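Local atomic coordinates of putative nitrate transport protein (PDB entry 3MST), a protein that probably binds a small solute in the cleft between two lobes, as a putative nitrate transport component, although its ligand has not been established. Residues 100-111 against 228-236; 27-38 against 189-200. All blocks are in the same frame, centred on the assembly; numbering follows the deposited sequence. Where two conformers were deposited one is given.

Contact 1 of 2, residues 100-111 against 228-236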
loop_
_atom_site.group_PDB
_atom_site.type_symbol
_atom_site.label_atom_id
_atom_site.label_comp_id
_atom_site.label_asym_id
_atom_site.label_seq_id
_atom_site.Cartn_x
_atom_site.Cartn_y
_atom_site.Cartn_z
ATOM N N LEU A 100 -7.563 0.717 -2.903
ATOM C CA LEU A 100 -7.151 1.532 -1.763
ATOM C C LEU A 100 -7.316 3.021 -2.097
ATOM O O LEU A 100 -7.673 3.824 -1.212
ATOM C CB LEU A 100 -5.727 1.177 -1.272
ATOM C CG LEU A 100 -5.175 2.046 -0.125
ATOM C CD1 LEU A 100 -6.052 2.002 1.114
ATOM C CD2 LEU A 100 -3.714 1.622 0.222
ATOM N N ALA A 101 -7.114 3.409 -3.360
ATOM C CA ALA A 101 -7.358 4.800 -3.753
ATOM C C ALA A 101 -8.815 5.187 -3.435
ATOM O O ALA A 101 -9.070 6.257 -2.877
ATOM C CB ALA A 101 -7.066 5.001 -5.248
ATOM N N ASP A 102 -9.763 4.351 -3.886
ATOM C CA ASP A 102 -11.169 4.582 -3.576
ATOM C C ASP A 102 -11.435 4.692 -2.085
ATOM O O ASP A 102 -12.137 5.607 -1.653
ATOM C CB ASP A 102 -11.989 3.444 -4.151
ATOM C CG ASP A 102 -13.481 3.521 -3.829
ATOM O OD1 ASP A 102 -14.056 4.613 -4.028
ATOM O OD2 ASP A 102 -14.029 2.466 -3.378
ATOM N N PHE A 103 -10.890 3.776 -1.292
ATOM C CA PHE A 103 -11.170 3.805 0.118
ATOM C C PHE A 103 -10.571 5.089 0.724
ATOM O O PHE A 103 -11.203 5.746 1.574
ATOM C CB PHE A 103 -10.658 2.557 0.812
ATOM C CG PHE A 103 -11.436 1.344 0.461
ATOM C CD1 PHE A 103 -12.836 1.332 0.556
ATOM C CD2 PHE A 103 -10.798 0.177 0.074
ATOM C CE1 PHE A 103 -13.568 0.161 0.223
ATOM C CE2 PHE A 103 -11.513 -0.995 -0.208
ATOM C CZ PHE A 103 -12.884 -1.000 -0.148
ATOM N N ASN A 104 -9.360 5.457 0.327
ATOM C CA ASN A 104 -8.756 6.703 0.778
ATOM C C ASN A 104 -9.603 7.918 0.390
ATOM O O ASN A 104 -9.778 8.868 1.160
ATOM C CB ASN A 104 -7.297 6.866 0.280
ATOM C CG ASN A 104 -6.338 6.038 1.043
ATOM O OD1 ASN A 104 -6.554 5.770 2.224
ATOM N ND2 ASN A 104 -5.192 5.712 0.407
ATOM N N ALA A 105 -10.090 7.918 -0.852
ATOM C CA ALA A 105 -10.932 9.028 -1.324
ATOM C C ALA A 105 -12.188 9.158 -0.480
ATOM O O ALA A 105 -12.630 10.255 -0.155
ATOM C CB ALA A 105 -11.309 8.866 -2.805
ATOM N N ARG A 106 -12.802 8.024 -0.169
ATOM C CA ARG A 106 -14.011 8.025 0.688
ATOM C C ARG A 106 -13.734 8.510 2.092
ATOM O O ARG A 106 -14.567 9.218 2.675
ATOM C CB ARG A 106 -14.655 6.650 0.723
ATOM C CG ARG A 106 -15.307 6.270 -0.618
ATOM C CD ARG A 106 -15.850 4.863 -0.642
ATOM N NE ARG A 106 -16.809 4.682 0.481
ATOM C CZ ARG A 106 -17.172 3.528 1.068
ATOM N NH1 ARG A 106 -16.724 2.340 0.672
ATOM N NH2 ARG A 106 -18.003 3.568 2.115
ATOM N N ILE A 107 -12.570 8.214 2.642
ATOM C CA ILE A 107 -12.201 8.738 3.961
ATOM C C ILE A 107 -12.011 10.247 3.884
ATOM O O ILE A 107 -12.570 11.014 4.668
ATOM C CB ILE A 107 -10.903 8.054 4.496
ATOM C CG1 ILE A 107 -11.246 6.593 4.803
ATOM C CG2 ILE A 107 -10.262 8.885 5.656
ATOM C CD1 ILE A 107 -10.115 5.765 5.072
ATOM N N LEU A 108 -11.303 10.701 2.853
ATOM C CA LEU A 108 -10.995 12.088 2.683
ATOM C C LEU A 108 -12.250 12.906 2.392
ATOM O O LEU A 108 -12.351 14.103 2.801
ATOM C CB LEU A 108 -9.991 12.284 1.556
ATOM C CG LEU A 108 -9.514 13.712 1.301
ATOM C CD1 LEU A 108 -8.923 14.439 2.519
ATOM C CD2 LEU A 108 -8.491 13.725 0.139
ATOM N N ALA A 109 -13.176 12.301 1.656
ATOM C CA ALA A 109 -14.408 12.982 1.254
ATOM C C ALA A 109 -15.214 13.473 2.450
ATOM O O ALA A 109 -15.941 14.463 2.347
ATOM C CB ALA A 109 -15.242 12.092 0.391
ATOM N N TYR A 110 -15.106 12.786 3.586
ATOM C CA TYR A 110 -15.821 13.240 4.787
ATOM C C TYR A 110 -15.374 14.625 5.203
ATOM O O TYR A 110 -16.176 15.511 5.517
ATOM C CB TYR A 110 -15.591 12.222 5.944
ATOM C CG TYR A 110 -16.314 12.634 7.192
ATOM C CD1 TYR A 110 -17.678 12.357 7.330
ATOM C CD2 TYR A 110 -15.680 13.346 8.191
ATOM C CE1 TYR A 110 -18.389 12.791 8.482
ATOM C CE2 TYR A 110 -16.363 13.787 9.348
ATOM C CZ TYR A 110 -17.726 13.504 9.463
ATOM O OH TYR A 110 -18.382 13.971 10.609
ATOM N N TYR A 111 -14.074 14.778 5.220
ATOM C CA TYR A 111 -13.423 16.004 5.630
ATOM C C TYR A 111 -13.557 17.130 4.599
ATOM O O TYR A 111 -13.695 18.338 4.932
ATOM C CB TYR A 111 -11.939 15.752 5.949
ATOM C CG TYR A 111 -11.822 14.804 7.121
ATOM C CD1 TYR A 111 -12.030 15.236 8.424
ATOM C CD2 TYR A 111 -11.640 13.456 6.910
ATOM C CE1 TYR A 111 -12.028 14.367 9.482
ATOM C CE2 TYR A 111 -11.632 12.562 7.949
ATOM C CZ TYR A 111 -11.844 13.000 9.246
ATOM O OH TYR A 111 -11.863 12.088 10.282
ATOM N N GLU A 228 -9.321 0.874 12.871
ATOM C CA GLU A 228 -10.487 1.693 13.183
ATOM C C GLU A 228 -10.782 2.684 12.057
ATOM O O GLU A 228 -11.930 2.828 11.663
ATOM C CB GLU A 228 -10.286 2.447 14.496
ATOM C CG GLU A 228 -10.335 1.582 15.759
ATOM C CD GLU A 228 -9.948 2.369 17.055
ATOM O OE1 GLU A 228 -9.334 3.483 16.977
ATOM O OE2 GLU A 228 -10.264 1.842 18.165
ATOM N N LEU A 229 -9.772 3.388 11.567
ATOM C CA LEU A 229 -9.969 4.338 10.475
ATOM C C LEU A 229 -10.559 3.703 9.244
ATOM O O LEU A 229 -11.593 4.161 8.714
ATOM C CB LEU A 229 -8.645 5.045 10.126
ATOM C CG LEU A 229 -8.697 6.035 8.956
ATOM C CD1 LEU A 229 -9.622 7.235 9.292
ATOM C CD2 LEU A 229 -7.264 6.486 8.592
ATOM N N TYR A 230 -9.935 2.628 8.778
ATOM C CA TYR A 230 -10.374 1.996 7.559
ATOM C C TYR A 230 -11.664 1.195 7.704
ATOM O O TYR A 230 -12.343 0.986 6.728
ATOM C CB TYR A 230 -9.232 1.209 6.904
ATOM C CG TYR A 230 -8.209 2.124 6.253
ATOM C CD1 TYR A 230 -8.459 2.669 4.993
ATOM C CD2 TYR A 230 -7.033 2.451 6.866
ATOM C CE1 TYR A 230 -7.556 3.533 4.399
ATOM C CE2 TYR A 230 -6.103 3.348 6.277
ATOM C CZ TYR A 230 -6.377 3.882 5.025
ATOM O OH TYR A 230 -5.471 4.706 4.413
ATOM N N SER A 231 -12.044 0.821 8.922
ATOM C CA SER A 231 -13.357 0.214 9.103
ATOM C C SER A 231 -14.506 1.154 8.753
ATOM O O SER A 231 -15.626 0.681 8.535
ATOM C CB SER A 231 -13.542 -0.302 10.528
ATOM O OG SER A 231 -12.715 -1.405 10.772
ATOM N N ARG A 232 -14.238 2.461 8.686
ATOM C CA ARG A 232 -15.269 3.408 8.225
ATOM C C ARG A 232 -15.783 3.035 6.855
ATOM O O ARG A 232 -16.951 3.276 6.528
ATOM C CB ARG A 232 -14.754 4.850 8.162
ATOM C CG ARG A 232 -14.386 5.460 9.460
ATOM C CD ARG A 232 -13.809 6.815 9.261
ATOM N NE ARG A 232 -13.469 7.416 10.523
ATOM C CZ ARG A 232 -12.934 8.625 10.673
ATOM N NH1 ARG A 232 -12.722 9.425 9.639
ATOM N NH2 ARG A 232 -12.646 9.046 11.896
ATOM N N VAL A 233 -14.922 2.448 6.044
ATOM C CA VAL A 233 -15.230 2.123 4.650
ATOM C C VAL A 233 -15.164 0.608 4.291
ATOM O O VAL A 233 -15.711 0.231 3.259
ATOM C CB VAL A 233 -14.376 2.965 3.668
ATOM C CG1 VAL A 233 -14.697 4.435 3.865
ATOM C CG2 VAL A 233 -12.872 2.687 3.851
ATOM N N VAL A 234 -14.527 -0.219 5.147
ATOM C CA VAL A 234 -14.454 -1.672 5.043
ATOM C C VAL A 234 -14.851 -2.237 6.441
ATOM O O VAL A 234 -14.016 -2.531 7.286
ATOM C CB VAL A 234 -13.039 -2.153 4.659
ATOM C CG1 VAL A 234 -13.033 -3.678 4.560
ATOM C CG2 VAL A 234 -12.655 -1.551 3.305
ATOM N N PRO A 235 -16.159 -2.336 6.709
ATOM C CA PRO A 235 -16.591 -2.656 8.069
ATOM C C PRO A 235 -16.085 -4.000 8.601
ATOM O O PRO A 235 -15.862 -4.131 9.834
ATOM C CB PRO A 235 -18.121 -2.629 7.959
ATOM C CG PRO A 235 -18.440 -1.814 6.813
ATOM C CD PRO A 235 -17.273 -1.854 5.870
ATOM N N GLU A 236 -15.898 -4.950 7.679
ATOM C CA GLU A 236 -15.356 -6.274 7.975
ATOM C C GLU A 236 -13.985 -6.234 8.676
ATOM O O GLU A 236 -13.567 -7.217 9.301
ATOM C CB GLU A 236 -15.264 -7.090 6.665
ATOM C CG GLU A 236 -16.595 -7.269 5.910
ATOM C CD GLU A 236 -16.931 -6.121 4.941
ATOM O OE1 GLU A 236 -16.288 -5.038 4.938
ATOM O OE2 GLU A 236 -17.875 -6.315 4.155
HETATM O O HOH W 1 -18.766 0.911 2.901
HETATM O O HOH W 2 -13.686 9.506 6.949
#

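Contact 2 of 2, residues 27-38 against 189-200. Unlike the reference sequence in segment 27-38: Ser-27 (reference Ala).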
loop_
_atom_site.group_PDB
_atom_site.type_symbol
_atom_site.label_atom_id
_atom_site.label_comp_id
_atom_site.label_asym_id
_atom_site.label_seq_id
_atom_site.Cartn_x
_atom_site.Cartn_y
_atom_site.Cartn_z
ATOM N N SER A 27 2.193 -5.617 -7.977
ATOM C CA SER A 27 1.938 -4.270 -8.445
ATOM C C SER A 27 1.649 -3.265 -7.330
ATOM O O SER A 27 1.514 -2.066 -7.586
ATOM C CB SER A 27 0.811 -4.242 -9.422
ATOM O OG SER A 27 -0.381 -4.668 -8.839
ATOM N N GLY A 28 1.561 -3.739 -6.085
ATOM C CA GLY A 28 1.325 -2.866 -4.954
ATOM C C GLY A 28 2.649 -2.470 -4.353
ATOM O O GLY A 28 3.474 -3.357 -4.097
ATOM N N PRO A 29 2.856 -1.177 -4.042
ATOM C CA PRO A 29 4.129 -0.746 -3.420
ATOM C C PRO A 29 4.472 -1.441 -2.113
ATOM O O PRO A 29 5.651 -1.502 -1.735
ATOM C CB PRO A 29 3.947 0.754 -3.240
ATOM C CG PRO A 29 2.999 1.120 -4.385
ATOM C CD PRO A 29 2.022 -0.013 -4.434
ATOM N N VAL A 30 3.485 -2.010 -1.421
ATOM C CA VAL A 30 3.802 -2.766 -0.205
ATOM C C VAL A 30 4.780 -3.905 -0.480
ATOM O O VAL A 30 5.537 -4.280 0.388
ATOM C CB VAL A 30 2.530 -3.315 0.502
ATOM C CG1 VAL A 30 1.883 -4.465 -0.321
ATOM C CG2 VAL A 30 2.852 -3.794 1.921
ATOM N N SER A 31 4.766 -4.464 -1.702
ATOM C CA SER A 31 5.674 -5.550 -2.053
ATOM C C SER A 31 7.101 -5.147 -2.356
ATOM O O SER A 31 7.979 -6.014 -2.363
ATOM C CB SER A 31 5.142 -6.304 -3.267
ATOM O OG SER A 31 5.239 -5.552 -4.461
ATOM N N PHE A 32 7.335 -3.871 -2.651
ATOM C CA PHE A 32 8.570 -3.502 -3.319
ATOM C C PHE A 32 9.810 -3.828 -2.489
ATOM O O PHE A 32 10.803 -4.284 -3.080
ATOM C CB PHE A 32 8.557 -2.051 -3.745
ATOM C CG PHE A 32 7.507 -1.710 -4.814
ATOM C CD1 PHE A 32 6.736 -2.676 -5.442
ATOM C CD2 PHE A 32 7.348 -0.382 -5.126
ATOM C CE1 PHE A 32 5.790 -2.272 -6.421
ATOM C CE2 PHE A 32 6.427 0.046 -6.073
ATOM C CZ PHE A 32 5.639 -0.905 -6.706
ATOM N N PRO A 33 9.818 -3.626 -1.161
ATOM C CA PRO A 33 11.013 -3.960 -0.396
ATOM C C PRO A 33 11.379 -5.431 -0.486
ATOM O O PRO A 33 12.600 -5.750 -0.409
ATOM C CB PRO A 33 10.655 -3.532 1.036
ATOM C CG PRO A 33 9.703 -2.359 0.801
ATOM C CD PRO A 33 8.843 -2.912 -0.331
ATOM N N LEU A 34 10.421 -6.338 -0.647
ATOM C CA LEU A 34 10.751 -7.771 -0.780
ATOM C C LEU A 34 11.095 -8.119 -2.225
ATOM O O LEU A 34 11.973 -8.977 -2.455
ATOM C CB LEU A 34 9.643 -8.656 -0.222
ATOM C CG LEU A 34 9.450 -8.429 1.299
ATOM C CD1 LEU A 34 8.281 -9.322 1.825
ATOM C CD2 LEU A 34 10.731 -8.654 2.120
ATOM N N LEU A 35 10.523 -7.439 -3.230
ATOM C CA LEU A 35 10.879 -7.689 -4.614
ATOM C C LEU A 35 12.335 -7.417 -4.841
ATOM O O LEU A 35 13.000 -8.163 -5.549
ATOM C CB LEU A 35 10.080 -6.822 -5.605
ATOM C CG LEU A 35 8.575 -7.095 -5.694
ATOM C CD1 LEU A 35 7.981 -6.213 -6.772
ATOM C CD2 LEU A 35 8.247 -8.586 -6.016
ATOM N N VAL A 36 12.836 -6.334 -4.293
ATOM C CA VAL A 36 14.175 -5.877 -4.679
ATOM C C VAL A 36 15.262 -6.798 -4.170
ATOM O O VAL A 36 16.342 -6.851 -4.780
ATOM C CB VAL A 36 14.455 -4.415 -4.310
ATOM C CG1 VAL A 36 13.534 -3.495 -5.125
ATOM C CG2 VAL A 36 14.360 -4.104 -2.791
ATOM N N ILE A 37 15.027 -7.476 -3.048
ATOM C CA ILE A 37 16.021 -8.408 -2.474
ATOM C C ILE A 37 15.502 -9.850 -2.463
ATOM O O ILE A 37 15.984 -10.693 -1.689
ATOM C CB ILE A 37 16.497 -7.969 -1.082
ATOM C CG1 ILE A 37 15.325 -7.869 -0.088
ATOM C CG2 ILE A 37 17.334 -6.689 -1.176
ATOM C CD1 ILE A 37 15.803 -7.793 1.356
ATOM N N GLU A 38 14.564 -10.171 -3.358
ATOM C CA GLU A 38 13.935 -11.494 -3.391
ATOM C C GLU A 38 14.952 -12.655 -3.298
ATOM O O GLU A 38 14.747 -13.634 -2.600
ATOM C CB GLU A 38 13.075 -11.648 -4.645
ATOM C CG GLU A 38 12.433 -12.989 -4.778
ATOM C CD GLU A 38 11.589 -13.182 -6.034
ATOM O OE1 GLU A 38 11.649 -12.301 -6.922
ATOM O OE2 GLU A 38 10.950 -14.246 -6.111
ATOM N N ALA A 189 16.677 -0.447 -8.007
ATOM C CA ALA A 189 15.365 -0.811 -7.422
ATOM C C ALA A 189 14.252 -0.552 -8.411
ATOM O O ALA A 189 13.391 -1.417 -8.626
ATOM C CB ALA A 189 15.131 -0.010 -6.131
ATOM N N ALA A 190 14.298 0.583 -9.106
ATOM C CA ALA A 190 13.286 0.877 -10.126
ATOM C C ALA A 190 13.262 -0.152 -11.271
ATOM O O ALA A 190 12.185 -0.585 -11.728
ATOM C CB ALA A 190 13.462 2.292 -10.678
ATOM N N GLU A 191 14.435 -0.576 -11.743
ATOM C CA GLU A 191 14.457 -1.581 -12.795
ATOM C C GLU A 191 13.916 -2.921 -12.322
ATOM O O GLU A 191 13.166 -3.571 -13.046
ATOM C CB GLU A 191 15.877 -1.773 -13.334
ATOM C CG GLU A 191 16.599 -0.509 -13.712
ATOM C CD GLU A 191 17.947 -0.781 -14.347
ATOM O OE1 GLU A 191 18.352 -1.983 -14.445
ATOM O OE2 GLU A 191 18.599 0.213 -14.734
ATOM N N ILE A 192 14.275 -3.332 -11.095
ATOM C CA ILE A 192 13.777 -4.587 -10.565
ATOM C C ILE A 192 12.259 -4.555 -10.404
ATOM O O ILE A 192 11.560 -5.484 -10.777
ATOM C CB ILE A 192 14.461 -4.963 -9.211
ATOM C CG1 ILE A 192 15.959 -5.256 -9.410
ATOM C CG2 ILE A 192 13.756 -6.169 -8.633
ATOM C CD1 ILE A 192 16.754 -4.979 -8.096
ATOM N N ILE A 193 11.749 -3.493 -9.800
ATOM C CA ILE A 193 10.305 -3.351 -9.556
ATOM C C ILE A 193 9.536 -3.325 -10.858
ATOM O O ILE A 193 8.514 -3.999 -11.021
ATOM C CB ILE A 193 10.030 -2.088 -8.712
ATOM C CG1 ILE A 193 10.542 -2.288 -7.271
ATOM C CG2 ILE A 193 8.527 -1.763 -8.704
ATOM C CD1 ILE A 193 10.800 -1.012 -6.533
ATOM N N SER A 194 10.053 -2.573 -11.825
ATOM C CA SER A 194 9.420 -2.502 -13.142
ATOM C C SER A 194 9.368 -3.889 -13.809
ATOM O O SER A 194 8.308 -4.326 -14.282
ATOM C CB SER A 194 10.105 -1.433 -14.020
ATOM O OG SER A 194 11.490 -1.654 -14.211
ATOM N N LYS A 195 10.487 -4.625 -13.781
ATOM C CA LYS A 195 10.521 -5.967 -14.374
ATOM C C LYS A 195 9.625 -6.985 -13.691
ATOM O O LYS A 195 8.917 -7.772 -14.339
ATOM C CB LYS A 195 11.955 -6.484 -14.436
ATOM C CG LYS A 195 12.811 -5.756 -15.477
ATOM C CD LYS A 195 14.266 -6.266 -15.483
ATOM C CE LYS A 195 14.998 -5.649 -16.671
ATOM N NZ LYS A 195 16.431 -6.077 -16.788
ATOM N N LYS A 196 9.640 -6.993 -12.357
ATOM C CA LYS A 196 8.912 -8.002 -11.612
ATOM C C LYS A 196 7.403 -7.696 -11.450
ATOM O O LYS A 196 6.592 -8.602 -11.335
ATOM C CB LYS A 196 9.571 -8.210 -10.240
ATOM C CG LYS A 196 10.932 -8.813 -10.334
ATOM C CD LYS A 196 11.498 -9.100 -8.951
ATOM C CE LYS A 196 12.846 -9.798 -9.027
ATOM N NZ LYS A 196 13.319 -10.226 -7.662
ATOM N N SER A 197 7.079 -6.404 -11.422
ATOM C CA SER A 197 5.719 -5.950 -11.084
ATOM C C SER A 197 4.731 -6.262 -12.156
ATOM O O SER A 197 3.559 -6.385 -11.850
ATOM C CB SER A 197 5.654 -4.446 -10.819
ATOM O OG SER A 197 5.820 -3.711 -12.007
ATOM N N GLY A 198 5.206 -6.321 -13.401
ATOM C CA GLY A 198 4.349 -6.417 -14.564
ATOM C C GLY A 198 3.357 -5.279 -14.591
ATOM O O GLY A 198 2.175 -5.524 -14.887
ATOM N N TYR A 199 3.773 -4.054 -14.233
ATOM C CA TYR A 199 2.774 -2.998 -14.182
ATOM C C TYR A 199 3.308 -1.616 -14.456
ATOM O O TYR A 199 2.631 -0.856 -15.104
ATOM C CB TYR A 199 2.119 -3.032 -12.797
ATOM C CG TYR A 199 0.916 -2.180 -12.644
ATOM C CD1 TYR A 199 1.039 -0.834 -12.283
ATOM C CD2 TYR A 199 -0.348 -2.689 -12.870
ATOM C CE1 TYR A 199 -0.073 -0.018 -12.173
ATOM C CE2 TYR A 199 -1.472 -1.892 -12.740
ATOM C CZ TYR A 199 -1.330 -0.564 -12.416
ATOM O OH TYR A 199 -2.452 0.220 -12.280
ATOM N N TYR A 200 4.478 -1.283 -13.934
ATOM C CA TYR A 200 5.075 0.021 -14.041
ATOM C C TYR A 200 6.211 -0.040 -15.032
ATOM O O TYR A 200 7.016 -0.980 -15.009
ATOM C CB TYR A 200 5.644 0.463 -12.713
ATOM C CG TYR A 200 4.668 0.473 -11.576
ATOM C CD1 TYR A 200 3.869 1.586 -11.315
ATOM C CD2 TYR A 200 4.526 -0.614 -10.761
ATOM C CE1 TYR A 200 2.940 1.564 -10.255
ATOM C CE2 TYR A 200 3.636 -0.637 -9.733
ATOM C CZ TYR A 200 2.853 0.452 -9.454
ATOM O OH TYR A 200 1.955 0.485 -8.381
HETATM O O HOH W 3 16.035 -8.441 -7.262
#

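Contact 1 of 2, residues 100-111 against 228-236
Where the two lobes of this fold face each other, Phe-103, Asn-104 and Ile-107 of helix 100-112, which packs on the five-stranded sheet, meet Tyr-230 of helix 220-230 and Val-233 and Val-234 of the turn that follows it. Val-234 CG2 sits over one face of the Phe-103 ring, 3.6 Å from its centroid and 16° off the normal, a CH-pi contact. Val-233 CG2 approaches the same ring obliquely, 3.6 Å from Phe-103 CD1. With an alanine in place of Phe-103, both valine methyls would probably lose the surface they rest on and a gap would open between the segments. One turn on, Ile-107 CD1 reaches Tyr-230 CE1 at 3.5 Å. The Arg-106 chain bends at chi3 (56°), which brings its guanidinium face against Val-233 CG1. At the far end, Arg-232 NH1 donates to Tyr-111 OH at 2.9 Å, nearly straight at 168° and in the guanidinium plane, while a water joins NH1 to Ile-107 O. Asn-104 OD1 lies 2.7 Å from Tyr-230 OH. Asn-104 ND2 and Tyr-230 OH each hydrogen-bond an unidentified molecule, probably from the crystallisation liquor. This polar pair between the lobes is consistent with the interlobe cleft of periplasmic-binding-protein-like folds.

Contact 2 of 2, residues 27-38 against 189-200
Phe-32 and Val-36, on the short helix 32-36 of the beta-alpha-beta crossover from strand 22-24 to strand 45-47, pack on Ile-193 of helix 186-197. The helix segments cross almost at right angles (98°), with their axes 9.3 Å apart at closest approach. In the apolar centre, Ile-193 CG2 stands over the middle of the Phe-32 ring, 3.6 Å from its centroid in a CH-pi contact, and Pro-29 CA covers the opposite face, so the ring is held flat between them. Val-36 CG1 touches Ile-193 CG1 at 3.9 Å and Ala-189 CB at 4.0 Å. Of the aromatic groups, Phe-32 CZ lies 3.6 Å from Tyr-200 CE2, with the two ring planes nearly perpendicular. Charged and polar bonds collect around Lys-196, whose chain runs extended beyond CG and carries NZ to Leu-35 and Glu-38. NZ donates a hydrogen bond to Leu-35 O at 3.0 Å, in the carbonyl plane, and forms a salt bridge at 2.8 Å with Glu-38 OE1, which offers its anti lone pair; Glu-39 supplies a second carboxylate. These acceptors probably favour the charged ammonium. At the other end, Tyr-200 OH donates to the backbone O of Ser-27 at 2.7 Å, with a C=O...donor angle of 163°.

Contacts 1 and 2 lie on opposite sides of the chain's centre, with their own centres 26 Å apart and nearest atoms about 8 Å apart. Their segments alternate along the chain: 27-38, 100-111, 189-200, then 228-236. Contact 2 belongs to the lobe of the six-stranded sheet, where an early crossover helix is joined to a helix from the later part of the sequence. Contact 1 instead brings helix 100-112, from the lobe of the five-stranded sheet, against the end of helix 220-230, which follows strand 215-217, an outer strand of the six-stranded sheet. One contact therefore lies within a lobe while the other joins two, consistent with a two-lobed binding protein whose chain passes between lobes.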